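Putative short-chain dehydrogenase/reductase (Corynebacterium glutamicum, PDB 3E9N) probably acts as a Rossmann-fold oxidoreductase of the short-chain dehydrogenase/reductase family, perhaps with acetoacetyl-CoA reductase activity, although its true substrate is not established. Local coordinates at residues 51-55 with 67-71; 57-62 with 104-109; 61-67 with 112-116; 126-132 with 170-176. All coordinates share one frame; numbering follows the deposited sequence.

Interaction 1 (51-55 with 67-71)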
loop_
_atom_site.group_PDB
_atom_site.type_symbol
_atom_site.label_atom_id
_atom_site.label_comp_id
_atom_site.label_asym_id
_atom_site.label_seq_id
_atom_site.Cartn_x
_atom_site.Cartn_y
_atom_site.Cartn_z
ATOM N N GLU A 51 -17.828 -24.214 -24.002
ATOM C CA GLU A 51 -18.745 -23.466 -24.842
ATOM C C GLU A 51 -18.169 -22.126 -25.293
ATOM O O GLU A 51 -18.228 -21.133 -24.566
ATOM C CB GLU A 51 -20.068 -23.243 -24.113
ATOM N N PRO A 52 -17.636 -22.082 -26.519
ATOM C CA PRO A 52 -17.034 -20.868 -27.079
ATOM C C PRO A 52 -18.042 -19.780 -27.404
ATOM O O PRO A 52 -19.097 -20.043 -27.962
ATOM C CB PRO A 52 -16.360 -21.356 -28.366
ATOM C CG PRO A 52 -17.147 -22.606 -28.792
ATOM C CD PRO A 52 -17.890 -23.118 -27.550
ATOM N N ILE A 53 -17.708 -18.556 -27.035
ATOM C CA ILE A 53 -18.547 -17.445 -27.349
ATOM C C ILE A 53 -17.683 -16.381 -28.004
ATOM O O ILE A 53 -16.860 -15.754 -27.340
ATOM C CB ILE A 53 -19.195 -16.856 -26.095
ATOM C CG1 ILE A 53 -19.982 -17.920 -25.362
ATOM C CG2 ILE A 53 -20.077 -15.667 -26.425
ATOM C CD1 ILE A 53 -20.176 -17.581 -23.946
ATOM N N GLU A 54 -17.879 -16.174 -29.300
ATOM C CA GLU A 54 -17.206 -15.091 -29.986
ATOM C C GLU A 54 -17.940 -13.827 -29.594
ATOM O O GLU A 54 -19.168 -13.760 -29.659
ATOM C CB GLU A 54 -17.258 -15.261 -31.494
ATOM N N SER A 55 -17.180 -12.819 -29.197
ATOM C CA SER A 55 -17.762 -11.706 -28.514
ATOM C C SER A 55 -16.826 -10.542 -28.602
ATOM O O SER A 55 -15.608 -10.700 -28.512
ATOM C CB SER A 55 -17.951 -12.061 -27.040
ATOM O OG SER A 55 -18.660 -11.027 -26.394
ATOM N N VAL A 67 -24.053 -10.286 -22.343
ATOM C CA VAL A 67 -23.773 -11.262 -23.379
ATOM C C VAL A 67 -24.907 -12.317 -23.446
ATOM O O VAL A 67 -25.008 -13.152 -22.559
ATOM C CB VAL A 67 -22.482 -11.986 -23.080
ATOM C CG1 VAL A 67 -22.193 -12.952 -24.164
ATOM C CG2 VAL A 67 -21.346 -11.006 -22.897
ATOM N N ASP A 68 -25.771 -12.262 -24.470
ATOM C CA ASP A 68 -26.975 -13.132 -24.548
ATOM C C ASP A 68 -26.737 -14.580 -24.121
ATOM O O ASP A 68 -27.540 -15.135 -23.362
ATOM C CB ASP A 68 -27.584 -13.124 -25.959
ATOM C CG ASP A 68 -28.438 -11.851 -26.260
ATOM O OD1 ASP A 68 -28.995 -11.115 -25.361
ATOM O OD2 ASP A 68 -28.540 -11.593 -27.465
ATOM N N LYS A 69 -25.653 -15.186 -24.605
ATOM C CA LYS A 69 -25.356 -16.567 -24.283
ATOM C C LYS A 69 -24.968 -16.822 -22.803
ATOM O O LYS A 69 -24.820 -17.971 -22.398
ATOM C CB LYS A 69 -24.267 -17.108 -25.194
ATOM C CG LYS A 69 -24.765 -17.594 -26.603
ATOM C CD LYS A 69 -23.613 -17.470 -27.669
ATOM C CE LYS A 69 -23.846 -18.362 -28.953
ATOM N NZ LYS A 69 -22.845 -19.551 -28.972
ATOM N N LEU A 70 -24.869 -15.763 -22.001
ATOM C CA LEU A 70 -24.568 -15.952 -20.576
ATOM C C LEU A 70 -25.814 -15.643 -19.816
ATOM O O LEU A 70 -25.867 -15.836 -18.586
ATOM C CB LEU A 70 -23.430 -15.047 -20.057
ATOM C CG LEU A 70 -22.026 -15.252 -20.643
ATOM C CD1 LEU A 70 -20.991 -14.243 -19.992
ATOM C CD2 LEU A 70 -21.563 -16.688 -20.507
ATOM N N LYS A 71 -26.818 -15.153 -20.525
ATOM C CA LYS A 71 -28.020 -14.695 -19.820
ATOM C C LYS A 71 -28.853 -15.809 -19.147
ATOM O O LYS A 71 -29.541 -15.561 -18.161
ATOM C CB LYS A 71 -28.905 -13.874 -20.746
ATOM C CG LYS A 71 -28.645 -12.370 -20.674
ATOM C CD LYS A 71 -28.993 -11.729 -22.036
ATOM C CE LYS A 71 -28.675 -10.235 -22.063
ATOM N NZ LYS A 71 -29.453 -9.560 -23.140
#

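Interaction 2 (57-62 with 104-109)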
loop_
_atom_site.group_PDB
_atom_site.type_symbol
_atom_site.label_atom_id
_atom_site.label_comp_id
_atom_site.label_asym_id
_atom_site.label_seq_id
_atom_site.Cartn_x
_atom_site.Cartn_y
_atom_site.Cartn_z
ATOM N N ILE A 57 -16.399 -7.787 -26.372
ATOM C CA ILE A 57 -16.883 -7.800 -25.007
ATOM C C ILE A 57 -17.310 -6.406 -24.494
ATOM O O ILE A 57 -18.365 -6.248 -23.855
ATOM C CB ILE A 57 -15.867 -8.479 -24.085
ATOM C CG1 ILE A 57 -16.538 -8.756 -22.746
ATOM C CG2 ILE A 57 -14.579 -7.637 -23.984
ATOM C CD1 ILE A 57 -15.657 -9.528 -21.774
ATOM N N VAL A 58 -16.529 -5.390 -24.833
ATOM C CA VAL A 58 -16.870 -4.034 -24.387
ATOM C C VAL A 58 -18.249 -3.679 -24.958
ATOM O O VAL A 58 -19.152 -3.239 -24.220
ATOM C CB VAL A 58 -15.861 -2.975 -24.894
ATOM C CG1 VAL A 58 -16.403 -1.613 -24.633
ATOM C CG2 VAL A 58 -14.462 -3.168 -24.296
ATOM N N LYS A 59 -18.419 -3.898 -26.265
ATOM C CA LYS A 59 -19.677 -3.596 -26.911
ATOM C C LYS A 59 -20.820 -4.370 -26.243
ATOM O O LYS A 59 -21.819 -3.772 -25.790
ATOM C CB LYS A 59 -19.602 -3.845 -28.423
ATOM N N GLU A 60 -20.683 -5.686 -26.152
ATOM C CA GLU A 60 -21.730 -6.487 -25.514
ATOM C C GLU A 60 -21.973 -6.150 -24.029
ATOM O O GLU A 60 -23.105 -5.824 -23.639
ATOM C CB GLU A 60 -21.531 -7.994 -25.813
ATOM C CG GLU A 60 -21.660 -8.267 -27.328
ATOM C CD GLU A 60 -20.958 -9.533 -27.827
ATOM O OE1 GLU A 60 -20.337 -9.486 -28.931
ATOM O OE2 GLU A 60 -21.024 -10.580 -27.129
ATOM N N VAL A 61 -20.932 -6.138 -23.198
ATOM C CA VAL A 61 -21.170 -5.845 -21.773
ATOM C C VAL A 61 -21.644 -4.407 -21.484
ATOM O O VAL A 61 -22.576 -4.181 -20.701
ATOM C CB VAL A 61 -19.917 -6.198 -20.913
ATOM C CG1 VAL A 61 -20.100 -5.810 -19.431
ATOM C CG2 VAL A 61 -19.572 -7.699 -21.058
ATOM N N LEU A 62 -20.988 -3.433 -22.109
ATOM C CA LEU A 62 -21.250 -2.011 -21.826
ATOM C C LEU A 62 -22.344 -1.383 -22.692
ATOM O O LEU A 62 -23.141 -0.597 -22.208
ATOM C CB LEU A 62 -19.973 -1.177 -21.964
ATOM C CG LEU A 62 -18.811 -1.696 -21.138
ATOM C CD1 LEU A 62 -17.630 -0.736 -21.270
ATOM C CD2 LEU A 62 -19.234 -1.940 -19.662
ATOM N N ASP A 104 -12.344 1.052 -20.197
ATOM C CA ASP A 104 -13.548 0.285 -20.559
ATOM C C ASP A 104 -13.249 -1.207 -20.336
ATOM O O ASP A 104 -13.932 -1.919 -19.607
ATOM C CB ASP A 104 -13.919 0.476 -22.039
ATOM C CG ASP A 104 -14.756 1.713 -22.284
ATOM O OD1 ASP A 104 -14.983 2.054 -23.470
ATOM O OD2 ASP A 104 -15.176 2.362 -21.294
ATOM N N LEU A 105 -12.182 -1.654 -20.956
ATOM C CA LEU A 105 -11.906 -3.059 -20.969
ATOM C C LEU A 105 -11.357 -3.596 -19.644
ATOM O O LEU A 105 -11.750 -4.675 -19.252
ATOM C CB LEU A 105 -10.964 -3.385 -22.110
ATOM C CG LEU A 105 -10.728 -4.870 -22.324
ATOM C CD1 LEU A 105 -12.052 -5.559 -22.599
ATOM C CD2 LEU A 105 -9.757 -5.026 -23.512
ATOM N N ASN A 106 -10.474 -2.851 -18.956
ATOM C CA ASN A 106 -9.809 -3.363 -17.727
ATOM C C ASN A 106 -10.592 -3.131 -16.407
ATOM O O ASN A 106 -10.336 -3.781 -15.380
ATOM C CB ASN A 106 -8.405 -2.785 -17.568
ATOM C CG ASN A 106 -7.504 -3.019 -18.786
ATOM O OD1 ASN A 106 -7.692 -3.963 -19.542
ATOM N ND2 ASN A 106 -6.457 -2.174 -18.936
ATOM N N VAL A 107 -11.540 -2.191 -16.425
ATOM C CA VAL A 107 -12.196 -1.796 -15.187
ATOM C C VAL A 107 -13.714 -1.851 -15.342
ATOM O O VAL A 107 -14.385 -2.510 -14.545
ATOM C CB VAL A 107 -11.774 -0.382 -14.773
ATOM C CG1 VAL A 107 -12.433 0.022 -13.477
ATOM C CG2 VAL A 107 -10.253 -0.291 -14.655
ATOM N N ILE A 108 -14.273 -1.194 -16.362
ATOM C CA ILE A 108 -15.738 -1.107 -16.425
ATOM C C ILE A 108 -16.422 -2.443 -16.781
ATOM O O ILE A 108 -17.351 -2.879 -16.121
ATOM C CB ILE A 108 -16.241 0.085 -17.269
ATOM C CG1 ILE A 108 -15.555 1.392 -16.835
ATOM C CG2 ILE A 108 -17.740 0.201 -17.084
ATOM C CD1 ILE A 108 -15.715 2.649 -17.810
ATOM N N VAL A 109 -15.860 -3.157 -17.750
ATOM C CA VAL A 109 -16.370 -4.444 -18.134
ATOM C C VAL A 109 -16.317 -5.416 -16.920
ATOM O O VAL A 109 -17.356 -5.952 -16.547
ATOM C CB VAL A 109 -15.624 -4.974 -19.362
ATOM C CG1 VAL A 109 -15.798 -6.468 -19.465
ATOM C CG2 VAL A 109 -16.079 -4.224 -20.649
#

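Interaction 3 (61-67 with 112-116)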
loop_
_atom_site.group_PDB
_atom_site.type_symbol
_atom_site.label_atom_id
_atom_site.label_comp_id
_atom_site.label_asym_id
_atom_site.label_seq_id
_atom_site.Cartn_x
_atom_site.Cartn_y
_atom_site.Cartn_z
ATOM N N VAL A 61 -20.932 -6.138 -23.198
ATOM C CA VAL A 61 -21.170 -5.845 -21.773
ATOM C C VAL A 61 -21.644 -4.407 -21.484
ATOM O O VAL A 61 -22.576 -4.181 -20.701
ATOM C CB VAL A 61 -19.917 -6.198 -20.913
ATOM C CG1 VAL A 61 -20.100 -5.810 -19.431
ATOM C CG2 VAL A 61 -19.572 -7.699 -21.058
ATOM N N LEU A 62 -20.988 -3.433 -22.109
ATOM C CA LEU A 62 -21.250 -2.011 -21.826
ATOM C C LEU A 62 -22.344 -1.383 -22.692
ATOM O O LEU A 62 -23.141 -0.597 -22.208
ATOM C CB LEU A 62 -19.973 -1.177 -21.964
ATOM C CG LEU A 62 -18.811 -1.696 -21.138
ATOM C CD1 LEU A 62 -17.630 -0.736 -21.270
ATOM C CD2 LEU A 62 -19.234 -1.940 -19.662
ATOM N N GLU A 63 -22.384 -1.699 -23.972
ATOM C CA GLU A 63 -23.359 -1.017 -24.817
ATOM C C GLU A 63 -24.688 -1.771 -24.883
ATOM O O GLU A 63 -25.732 -1.169 -24.680
ATOM C CB GLU A 63 -22.766 -0.666 -26.199
ATOM C CG GLU A 63 -21.618 0.377 -26.091
ATOM C CD GLU A 63 -20.788 0.496 -27.385
ATOM O OE1 GLU A 63 -19.510 0.436 -27.317
ATOM O OE2 GLU A 63 -21.435 0.629 -28.465
ATOM N N GLU A 64 -24.640 -3.091 -25.079
ATOM C CA GLU A 64 -25.859 -3.916 -25.192
ATOM C C GLU A 64 -26.475 -4.527 -23.911
ATOM O O GLU A 64 -27.406 -5.307 -23.981
ATOM C CB GLU A 64 -25.608 -5.004 -26.217
ATOM C CG GLU A 64 -25.033 -4.413 -27.515
ATOM C CD GLU A 64 -24.635 -5.486 -28.486
ATOM O OE1 GLU A 64 -24.736 -6.668 -28.108
ATOM O OE2 GLU A 64 -24.230 -5.166 -29.621
ATOM N N GLY A 65 -25.977 -4.213 -22.730
ATOM C CA GLY A 65 -26.632 -4.744 -21.526
ATOM C C GLY A 65 -26.417 -6.228 -21.178
ATOM O O GLY A 65 -27.051 -6.720 -20.264
ATOM N N GLY A 66 -25.541 -6.939 -21.890
ATOM C CA GLY A 66 -25.107 -8.285 -21.450
ATOM C C GLY A 66 -24.791 -9.213 -22.595
ATOM O O GLY A 66 -25.221 -8.969 -23.698
ATOM N N VAL A 67 -24.053 -10.286 -22.343
ATOM C CA VAL A 67 -23.773 -11.262 -23.379
ATOM C C VAL A 67 -24.907 -12.317 -23.446
ATOM O O VAL A 67 -25.008 -13.152 -22.559
ATOM C CB VAL A 67 -22.482 -11.986 -23.080
ATOM C CG1 VAL A 67 -22.193 -12.952 -24.164
ATOM C CG2 VAL A 67 -21.346 -11.006 -22.897
ATOM N N GLU A 112 -19.073 -4.379 -14.611
ATOM C CA GLU A 112 -20.472 -4.455 -15.078
ATOM C C GLU A 112 -20.866 -5.893 -15.472
ATOM O O GLU A 112 -21.982 -6.316 -15.206
ATOM C CB GLU A 112 -20.669 -3.467 -16.250
ATOM C CG GLU A 112 -21.937 -3.732 -17.134
ATOM C CD GLU A 112 -23.235 -3.310 -16.445
ATOM O OE1 GLU A 112 -23.188 -2.681 -15.352
ATOM O OE2 GLU A 112 -24.303 -3.648 -16.999
ATOM N N LEU A 113 -19.930 -6.656 -16.061
ATOM C CA LEU A 113 -20.126 -8.087 -16.222
ATOM C C LEU A 113 -20.349 -8.800 -14.901
ATOM O O LEU A 113 -21.189 -9.706 -14.826
ATOM C CB LEU A 113 -18.973 -8.791 -16.974
ATOM C CG LEU A 113 -19.193 -10.320 -17.251
ATOM C CD1 LEU A 113 -20.435 -10.573 -18.059
ATOM C CD2 LEU A 113 -18.010 -10.989 -17.958
ATOM N N SER A 114 -19.637 -8.409 -13.853
ATOM C CA SER A 114 -19.859 -9.061 -12.575
ATOM C C SER A 114 -21.231 -8.641 -12.057
ATOM O O SER A 114 -21.904 -9.401 -11.389
ATOM C CB SER A 114 -18.802 -8.675 -11.535
ATOM O OG SER A 114 -17.507 -8.924 -11.997
ATOM N N ARG A 115 -21.645 -7.417 -12.323
ATOM C CA ARG A 115 -22.927 -6.990 -11.822
ATOM C C ARG A 115 -24.043 -7.785 -12.539
ATOM O O ARG A 115 -25.032 -8.212 -11.925
ATOM C CB ARG A 115 -23.087 -5.464 -12.003
ATOM C CG ARG A 115 -24.354 -4.852 -11.315
ATOM C CD ARG A 115 -24.790 -3.460 -11.930
ATOM N NE ARG A 115 -25.033 -3.513 -13.385
ATOM C CZ ARG A 115 -26.184 -3.922 -13.941
ATOM N NH1 ARG A 115 -26.330 -3.981 -15.276
ATOM N NH2 ARG A 115 -27.185 -4.329 -13.157
ATOM N N GLN A 116 -23.875 -7.985 -13.842
ATOM C CA GLN A 116 -24.928 -8.631 -14.622
ATOM C C GLN A 116 -25.029 -10.082 -14.189
ATOM O O GLN A 116 -26.122 -10.643 -14.214
ATOM C CB GLN A 116 -24.682 -8.528 -16.162
ATOM C CG GLN A 116 -24.701 -7.082 -16.729
ATOM C CD GLN A 116 -23.995 -6.986 -18.073
ATOM O OE1 GLN A 116 -23.529 -8.002 -18.595
ATOM N NE2 GLN A 116 -23.898 -5.775 -18.641
HETATM O O HOH W 1 -23.867 -10.817 -19.191
#

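Interaction 4 (126-132 with 170-176)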
loop_
_atom_site.group_PDB
_atom_site.type_symbol
_atom_site.label_atom_id
_atom_site.label_comp_id
_atom_site.label_asym_id
_atom_site.label_seq_id
_atom_site.Cartn_x
_atom_site.Cartn_y
_atom_site.Cartn_z
ATOM N N GLY A 126 -20.167 -18.113 -5.852
ATOM C CA GLY A 126 -19.024 -18.279 -6.741
ATOM C C GLY A 126 -17.793 -17.459 -6.399
ATOM O O GLY A 126 -17.757 -16.660 -5.438
ATOM N N CYS A 127 -16.764 -17.660 -7.203
ATOM C CA CYS A 127 -15.502 -16.944 -7.060
ATOM C C CYS A 127 -15.315 -16.046 -8.257
ATOM O O CYS A 127 -15.464 -16.519 -9.393
ATOM C CB CYS A 127 -14.347 -17.930 -7.099
ATOM S SG CYS A 127 -14.326 -19.004 -5.745
ATOM N N VAL A 128 -14.974 -14.784 -8.006
ATOM C CA VAL A 128 -14.677 -13.824 -9.050
ATOM C C VAL A 128 -13.179 -13.514 -8.971
ATOM O O VAL A 128 -12.669 -13.079 -7.947
ATOM C CB VAL A 128 -15.528 -12.490 -8.916
ATOM C CG1 VAL A 128 -15.171 -11.483 -10.047
ATOM C CG2 VAL A 128 -16.990 -12.789 -8.982
ATOM N N ILE A 129 -12.461 -13.767 -10.053
ATOM C CA ILE A 129 -11.057 -13.535 -10.037
ATOM C C ILE A 129 -10.695 -12.498 -11.076
ATOM O O ILE A 129 -11.073 -12.645 -12.233
ATOM C CB ILE A 129 -10.282 -14.822 -10.288
ATOM C CG1 ILE A 129 -10.536 -15.799 -9.126
ATOM C CG2 ILE A 129 -8.779 -14.495 -10.401
ATOM C CD1 ILE A 129 -10.490 -17.240 -9.507
ATOM N N TYR A 130 -9.987 -11.449 -10.667
ATOM C CA TYR A 130 -9.490 -10.412 -11.602
ATOM C C TYR A 130 -8.018 -10.645 -11.896
ATOM O O TYR A 130 -7.260 -10.975 -10.962
ATOM C CB TYR A 130 -9.668 -9.027 -10.995
ATOM C CG TYR A 130 -11.095 -8.669 -10.582
ATOM C CD1 TYR A 130 -11.983 -8.140 -11.486
ATOM C CD2 TYR A 130 -11.534 -8.837 -9.255
ATOM C CE1 TYR A 130 -13.284 -7.798 -11.081
ATOM C CE2 TYR A 130 -12.817 -8.504 -8.845
ATOM C CZ TYR A 130 -13.677 -7.983 -9.752
ATOM O OH TYR A 130 -14.975 -7.684 -9.382
ATOM N N ILE A 131 -7.615 -10.552 -13.173
ATOM C CA ILE A 131 -6.215 -10.600 -13.524
ATOM C C ILE A 131 -5.799 -9.189 -13.724
ATOM O O ILE A 131 -6.253 -8.552 -14.669
ATOM C CB ILE A 131 -5.936 -11.301 -14.832
ATOM C CG1 ILE A 131 -6.638 -12.646 -14.882
ATOM C CG2 ILE A 131 -4.424 -11.543 -14.994
ATOM C CD1 ILE A 131 -5.986 -13.645 -14.077
ATOM N N ASN A 132 -4.942 -8.697 -12.835
ATOM C CA ASN A 132 -4.506 -7.283 -12.819
ATOM C C ASN A 132 -3.090 -7.053 -13.406
ATOM O O ASN A 132 -2.924 -7.078 -14.636
ATOM C CB ASN A 132 -4.556 -6.725 -11.369
ATOM C CG ASN A 132 -4.679 -5.220 -11.321
ATOM O OD1 ASN A 132 -4.559 -4.528 -12.353
ATOM N ND2 ASN A 132 -4.945 -4.691 -10.123
ATOM N N ARG A 170 -16.632 -15.060 -3.228
ATOM C CA ARG A 170 -15.239 -14.832 -2.992
ATOM C C ARG A 170 -14.662 -14.023 -4.138
ATOM O O ARG A 170 -15.033 -14.195 -5.326
ATOM C CB ARG A 170 -14.486 -16.163 -2.763
ATOM C CG ARG A 170 -15.104 -16.978 -1.575
ATOM C CD ARG A 170 -14.217 -18.139 -1.150
ATOM N NE ARG A 170 -14.182 -19.248 -2.108
ATOM C CZ ARG A 170 -13.576 -20.423 -1.900
ATOM N NH1 ARG A 170 -12.924 -20.694 -0.753
ATOM N NH2 ARG A 170 -13.618 -21.341 -2.854
ATOM N N VAL A 171 -13.770 -13.100 -3.777
ATOM C CA VAL A 171 -13.217 -12.194 -4.736
ATOM C C VAL A 171 -11.705 -12.248 -4.606
ATOM O O VAL A 171 -11.170 -12.195 -3.508
ATOM C CB VAL A 171 -13.728 -10.791 -4.532
ATOM C CG1 VAL A 171 -13.173 -9.888 -5.644
ATOM C CG2 VAL A 171 -15.254 -10.766 -4.603
ATOM N N SER A 172 -11.025 -12.371 -5.743
ATOM C CA SER A 172 -9.612 -12.531 -5.738
ATOM C C SER A 172 -8.920 -11.813 -6.895
ATOM O O SER A 172 -9.472 -11.678 -7.992
ATOM C CB SER A 172 -9.282 -14.013 -5.726
ATOM O OG SER A 172 -7.879 -14.172 -5.650
ATOM N N THR A 173 -7.701 -11.342 -6.629
ATOM C CA THR A 173 -6.910 -10.703 -7.641
ATOM C C THR A 173 -5.624 -11.436 -7.824
ATOM O O THR A 173 -4.874 -11.655 -6.901
ATOM C CB THR A 173 -6.539 -9.269 -7.258
ATOM O OG1 THR A 173 -5.892 -9.313 -5.979
ATOM C CG2 THR A 173 -7.779 -8.421 -7.150
ATOM N N VAL A 174 -5.344 -11.811 -9.039
ATOM C CA VAL A 174 -4.102 -12.405 -9.320
ATOM C C VAL A 174 -3.335 -11.297 -10.001
ATOM O O VAL A 174 -3.803 -10.781 -11.009
ATOM C CB VAL A 174 -4.304 -13.643 -10.232
ATOM C CG1 VAL A 174 -2.955 -14.139 -10.788
ATOM C CG2 VAL A 174 -5.067 -14.736 -9.441
ATOM N N SER A 175 -2.174 -10.908 -9.456
ATOM C CA SER A 175 -1.469 -9.720 -10.000
ATOM C C SER A 175 -0.112 -10.036 -10.599
ATOM O O SER A 175 0.897 -10.141 -9.884
ATOM C CB SER A 175 -1.300 -8.628 -8.953
ATOM O OG SER A 175 -2.370 -8.626 -8.022
ATOM N N PRO A 176 -0.069 -10.219 -11.907
ATOM C CA PRO A 176 1.244 -10.337 -12.573
ATOM C C PRO A 176 1.999 -8.998 -12.662
ATOM O O PRO A 176 1.401 -7.923 -12.618
ATOM C CB PRO A 176 0.895 -10.814 -13.984
ATOM C CG PRO A 176 -0.634 -10.786 -14.063
ATOM C CD PRO A 176 -1.185 -10.110 -12.845
#

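Interaction 1 (51-55 with 67-71)
Ile53 reaches from strand 50-54 toward Val67, Lys69 and Leu70 in the loop that follows helix 57-63, and its two branches divide the work. At CB the chain forks. The CG2 methyl, set anti to the backbone N by chi1 of -57°, lies 4.1 Å from Val67 CG1 and 4.2 Å from Lys69 CD. The other branch runs out through CG1, and at its tip the CD1 of Ile53 meets Leu70 CD2 at 3.8 Å. A beta-branched residue suits the place because its fork lets CG2 meet Val67 and Lys69 while CD1 reaches Leu70. Lys69 slides past Ile53 in the opposite direction, bringing its CD to the CG2 methyl, while its NZ stops 3.9 Å from Pro52 O, too far for a hydrogen bond. Ser55 OG lies near Val67 CG2, but its polar partner is Glu60. Strand 50-54 is the outermost on its side of the Rossmann sheet within this chain, and its backbone bonds go to strand 30-35. With no hydrogen bond between the two segments, they meet through apolar contact, which has no strict directional demand.

Interaction 2 (57-62 with 104-109)
The carboxylate of Asp104 is the flat group here, and Leu62 CD1 lies over one of its faces, 3.9 Å from Asp104 CG. Val58 CG1 approaches from that same side, more obliquely, and comes 4.1 Å from Asp104 OD1. The Asp104 side chain thus offers helix 57-63 contact without any hydrogen bond; His100 of the second subunit also packs on it. Beside the carboxylate the contact is aliphatic. Val109 is a knob in a hole made by Ile57, Val58, Val61 and Leu62. Its chi1 of 160° splits the methyls: CG1 of Val109 meets Ile57 CD1 at 3.8 Å, while CG2 of Val109 is 3.8 Å from Leu62 CG. A compact valine fills such a hole without a long chain to fold away. Leu105 CD1 extends the layer to Ile57 CG2, 3.6 Å away, and Leu62 CD2 meets Ile108 CG2 at 3.7 Å. The axes of segments 57-62 and 104-109 come within 10.2 Å and run 21° from parallel, both helices lying on one side of the Rossmann sheet. No hydrogen bond crosses here, so between these two segments the spacing is probably set by the interlocking side chains.

Interaction 3 (61-67 with 112-116)
Gln116 reaches from helix 95-124 to Val61 and Gly66, where helix 57-63 of the Rossmann fold ends and its chain turns toward the next strand. The polar interactions centre on the amide. Gln116 NE2 donates to Val61 O at 2.9 Å, lying in the carbonyl plane on a lone pair; at 140° the bond is noticeably bent. The same nitrogen gives a hydrogen to Glu112 OE2 at 2.7 Å, so both acceptors help to fix the amide's rotation. Glutamine suits the place because one flat group can donate at NE2 and accept at OE1.

The charged interactions stay on helix 95-124. Arg115 grips Glu112 side-on, NE to OE1 and NH1 to OE2, leaving OE2 with two donors: the arginine on the syn side, the glutamine on the anti side, both tilted some way out of the carboxylate plane. Glu112 is buried, and this pairing would be expected to favour its ionised form.

Apolar contact is carried by Val61, whose CG1 lies 3.6 Å from Glu112 CG and 3.5 Å from Leu113 N, so the methyl rests on the helix backbone as well as on a side chain.

The turn itself fits closely. Gly65 and Gly66 both have backbone angles that call for glycine, and the lack of a side chain at Gly66 also leaves room for the amide: Gly66 CA is 3.3 Å from Gln116 OE1. A water bridges the same region, donating to Gln116 OE1 at 2.9 Å and taking the N-H of Val67 N at 3.2 Å.

Interaction 4 (126-132 with 170-176)
With chi1 at -56° and chi2 at -86°, Tyr130 turns one edge of its ring to Val171, whose CG1 lies in the ring plane 3.5 Å from Tyr130 CE2. The strands are the two ends of a beta-alpha-beta crossover in the Rossmann sheet: 127-131 and 170-176 lie side by side and parallel, joined through helix 144-164. Their backbones exchange hydrogen bonds in regular alternation from Arg170 N to Gly126 O at one end to Asn132 N and Val174 O at the other. In the middle Tyr130 N donates to Ser172 O at 2.7 Å, and Tyr130 O accepts from Val174 N at 2.8 Å. Val128, Tyr130, Val171 and Thr173 point to one face, where helices 95-124 and 144-164 pack. On the other face Ile129 CG2 meets Val174 CG2 at 3.8 Å beneath helix 203-214, and branched residues suit this tightly covered core. Ser172 OG and Thr173 OG1 are buried but bonded to Ile222 O and Asn224 OD1 on the neighbouring strand. Asn132 ND2 bonds to Lys150 O, tying the strand end to helix 144-164. Beyond the last ladder bond, Pro176 lays its ring against both Ile131 and Asn132, with Pro176 CD 3.6 Å from Asn132 C.

How the interactions relate
Interactions 2 and 3 follow each other along helices 57-63 and 95-124, interaction 3 running on into the loop after the first helix; their centres lie 7 Å apart, they share Val61 and Leu62, and both touch the second subunit. Interaction 1 joins through Val67, shared with interaction 3, and through Ser55 OG, 2.5 Å from Glu60 OE2 of interaction 2, a probable hydrogen bond. Interaction 4 lies nearer the centre of the chain, about 21 Å from interaction 1 between centres; Ser114 OG of interaction 3 touches Val128 CG1 at 4.0 Å. In this family the active-site serine normally follows the strand corresponding to 127-131, so interaction 4 probably leads to the catalytic region, where 133-142 is not modelled.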